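Local structure of beta-galactosidase (Bacteroides thetaiotaomicron, 5MUJ) at residues S208-D213 with F222-N227. The protein is a glycoside hydrolase of a gut bacterium that probably removes sugar units from side chain B of the plant pectin rhamnogalacturonan II. Residues are numbered along the deposited sequence; the frame is centred on the assembly and turned at random.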
loop_
_atom_site.group_PDB
_atom_site.type_symbol
_atom_site.label_atom_id
_atom_site.label_comp_id
_atom_site.label_asym_id
_atom_site.label_seq_id
_atom_site.Cartn_x
_atom_site.Cartn_y
_atom_site.Cartn_z
ATOM N N SER A 208 3.487 -3.940 3.713
ATOM C CA SER A 208 4.635 -4.540 3.053
ATOM C C SER A 208 4.287 -4.903 1.616
ATOM O O SER A 208 3.115 -5.095 1.293
ATOM C CB SER A 208 5.029 -5.842 3.771
ATOM O OG SER A 208 3.933 -6.765 3.708
ATOM N N THR A 209 5.288 -4.998 0.754
ATOM C CA THR A 209 5.103 -5.546 -0.617
ATOM C C THR A 209 6.402 -6.221 -0.971
ATOM O O THR A 209 7.479 -5.656 -0.701
ATOM C CB THR A 209 4.743 -4.469 -1.656
ATOM O OG1 THR A 209 3.423 -4.001 -1.398
ATOM C CG2 THR A 209 4.793 -5.029 -3.041
ATOM N N VAL A 210 6.333 -7.451 -1.439
ATOM C CA VAL A 210 7.517 -8.210 -1.851
ATOM C C VAL A 210 7.636 -8.211 -3.363
ATOM O O VAL A 210 6.664 -8.524 -4.083
ATOM C CB VAL A 210 7.457 -9.662 -1.316
ATOM C CG1 VAL A 210 8.615 -10.510 -1.849
ATOM C CG2 VAL A 210 7.406 -9.637 0.206
ATOM N N TYR A 211 8.822 -7.870 -3.849
ATOM C CA TYR A 211 9.153 -7.832 -5.278
ATOM C C TYR A 211 10.083 -8.986 -5.651
ATOM O O TYR A 211 10.912 -9.377 -4.837
ATOM C CB TYR A 211 9.811 -6.477 -5.594
ATOM C CG TYR A 211 8.881 -5.306 -5.322
ATOM C CD1 TYR A 211 7.832 -5.019 -6.221
ATOM C CD2 TYR A 211 9.012 -4.503 -4.201
ATOM C CE1 TYR A 211 6.947 -3.983 -5.976
ATOM C CE2 TYR A 211 8.129 -3.465 -3.944
ATOM C CZ TYR A 211 7.098 -3.196 -4.841
ATOM O OH TYR A 211 6.243 -2.156 -4.555
ATOM N N TRP A 212 9.938 -9.530 -6.872
ATOM C CA TRP A 212 10.905 -10.470 -7.445
ATOM C C TRP A 212 11.962 -9.638 -8.181
ATOM O O TRP A 212 11.655 -8.982 -9.149
ATOM C CB TRP A 212 10.251 -11.473 -8.423
ATOM C CG TRP A 212 11.262 -12.337 -9.118
ATOM C CD1 TRP A 212 12.238 -13.090 -8.531
ATOM C CD2 TRP A 212 11.415 -12.517 -10.534
ATOM N NE1 TRP A 212 12.982 -13.732 -9.489
ATOM C CE2 TRP A 212 12.501 -13.399 -10.730
ATOM C CE3 TRP A 212 10.741 -12.017 -11.658
ATOM C CZ2 TRP A 212 12.928 -13.797 -12.012
ATOM C CZ3 TRP A 212 11.163 -12.414 -12.931
ATOM C CH2 TRP A 212 12.247 -13.293 -13.094
ATOM N N ASP A 213 13.191 -9.603 -7.666
ATOM C CA ASP A 213 14.296 -8.889 -8.295
ATOM C C ASP A 213 15.144 -9.904 -9.045
ATOM O O ASP A 213 15.974 -10.570 -8.459
ATOM C CB ASP A 213 15.126 -8.143 -7.237
ATOM C CG ASP A 213 16.286 -7.358 -7.844
ATOM O OD1 ASP A 213 16.396 -7.277 -9.101
ATOM O OD2 ASP A 213 17.109 -6.846 -7.065
ATOM N N PHE A 222 14.176 -11.976 -3.527
ATOM C CA PHE A 222 12.926 -11.412 -2.980
ATOM C C PHE A 222 13.234 -10.222 -2.088
ATOM O O PHE A 222 13.966 -10.337 -1.107
ATOM C CB PHE A 222 12.084 -12.490 -2.270
ATOM C CG PHE A 222 11.693 -13.625 -3.184
ATOM C CD1 PHE A 222 10.872 -13.393 -4.300
ATOM C CD2 PHE A 222 12.147 -14.909 -2.952
ATOM C CE1 PHE A 222 10.533 -14.432 -5.154
ATOM C CE2 PHE A 222 11.802 -15.942 -3.790
ATOM C CZ PHE A 222 10.996 -15.715 -4.888
ATOM N N VAL A 223 12.676 -9.081 -2.470
ATOM C CA VAL A 223 12.922 -7.822 -1.800
ATOM C C VAL A 223 11.656 -7.228 -1.263
ATOM O O VAL A 223 10.794 -6.905 -2.047
ATOM C CB VAL A 223 13.586 -6.799 -2.768
ATOM C CG1 VAL A 223 13.799 -5.447 -2.090
ATOM C CG2 VAL A 223 14.893 -7.342 -3.353
HETATM N N MSE A 224 11.536 -7.071 0.025
HETATM C CA MSE A 224 10.392 -6.521 0.667
HETATM C C MSE A 224 10.582 -5.090 1.045
HETATM O O MSE A 224 11.563 -4.763 1.650
HETATM C CB MSE A 224 10.057 -7.352 1.896
HETATM C CG MSE A 224 8.891 -6.722 2.563
HETATM SE SE MSE A 224 8.534 -7.500 4.363
HETATM C CE MSE A 224 8.286 -9.406 3.947
ATOM N N PHE A 225 9.656 -4.211 0.649
ATOM C CA PHE A 225 9.620 -2.848 1.011
ATOM C C PHE A 225 8.450 -2.749 2.003
ATOM O O PHE A 225 7.381 -3.170 1.790
ATOM C CB PHE A 225 9.443 -1.816 -0.163
ATOM C CG PHE A 225 10.710 -1.437 -0.850
ATOM C CD1 PHE A 225 11.320 -2.305 -1.680
ATOM C CD2 PHE A 225 11.351 -0.221 -0.603
ATOM C CE1 PHE A 225 12.473 -1.997 -2.286
ATOM C CE2 PHE A 225 12.557 0.078 -1.224
ATOM C CZ PHE A 225 13.088 -0.798 -2.106
ATOM N N TYR A 226 8.740 -2.269 3.202
ATOM C CA TYR A 226 7.707 -2.152 4.240
ATOM C C TYR A 226 7.899 -0.947 5.130
ATOM O O TYR A 226 9.022 -0.442 5.278
ATOM C CB TYR A 226 7.583 -3.425 5.104
ATOM C CG TYR A 226 8.718 -3.782 6.061
ATOM C CD1 TYR A 226 9.961 -4.194 5.581
ATOM C CD2 TYR A 226 8.484 -3.802 7.427
ATOM C CE1 TYR A 226 10.962 -4.604 6.464
ATOM C CE2 TYR A 226 9.499 -4.153 8.316
ATOM C CZ TYR A 226 10.722 -4.565 7.803
ATOM O OH TYR A 226 11.755 -4.982 8.637
ATOM N N ASN A 227 6.803 -0.438 5.672
ATOM C CA ASN A 227 6.858 0.680 6.611
ATOM C C ASN A 227 6.460 0.207 8.011
ATOM O O ASN A 227 5.811 -0.808 8.206
ATOM C CB ASN A 227 6.102 1.959 6.129
ATOM C CG ASN A 227 4.635 1.722 5.825
ATOM O OD1 ASN A 227 4.302 1.099 4.803
ATOM N ND2 ASN A 227 3.753 2.313 6.641
#
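The beta hairpin of strands 204-212 and 222-231 forms the first two strands of one four-stranded antiparallel sheet, a blade in what is consistent with a five-bladed beta-propeller, and its pairing illustrates how an antiparallel register sorts side chains. Thr209 and Phe225 make one hydrogen-bonded pair, Tyr211 and Val223 the next. Phe225 N donates a hydrogen bond to Thr209 O at 2.9 Å. Tyr211 N does the same to Val223 O, almost straight at 171°. The CA-H of Val210 also points at Val223 O, a weaker contact beside the N-H bond.

Side chains then alternate between the two faces of the sheet. On the face of Tyr211, Val223 and Phe225, the side chains of Tyr211 and Phe225 cross at about a right angle, with Tyr211 CD2 4.1 Å from Phe225 CD1. Thr209 CG2, two residues back on the same strand, sits 3.4 Å above the plane of the Tyr211 ring, offset toward the rim, while the phenol OH is hydrogen-bonded to Ile276 N in the neighbouring sheet. An alanine in place of Tyr211 would probably leave a gap beside Phe225 CD1 and Thr209 CG2 and deprive Ile276 N of its phenol partner.

The other face carries Ser208, Val210, Trp212, Phe222, Met224 and Tyr226. Here Val210 straddles two neighbours: CG1, anti to the backbone N (chi1 174°), meets Phe222 CB, and CG2 meets the CE methyl of the selenomethionine Met224 at 3.9 Å. At the loop end of the hairpin, Trp212 CD1 touches Phe222 CE1, the ring planes inclined at 48°. Farther from the loop, the selenium of Met224 comes to rest 3.9 Å from Ser208 CB, whose OG is hydrogen-bonded to Thr149 OG1.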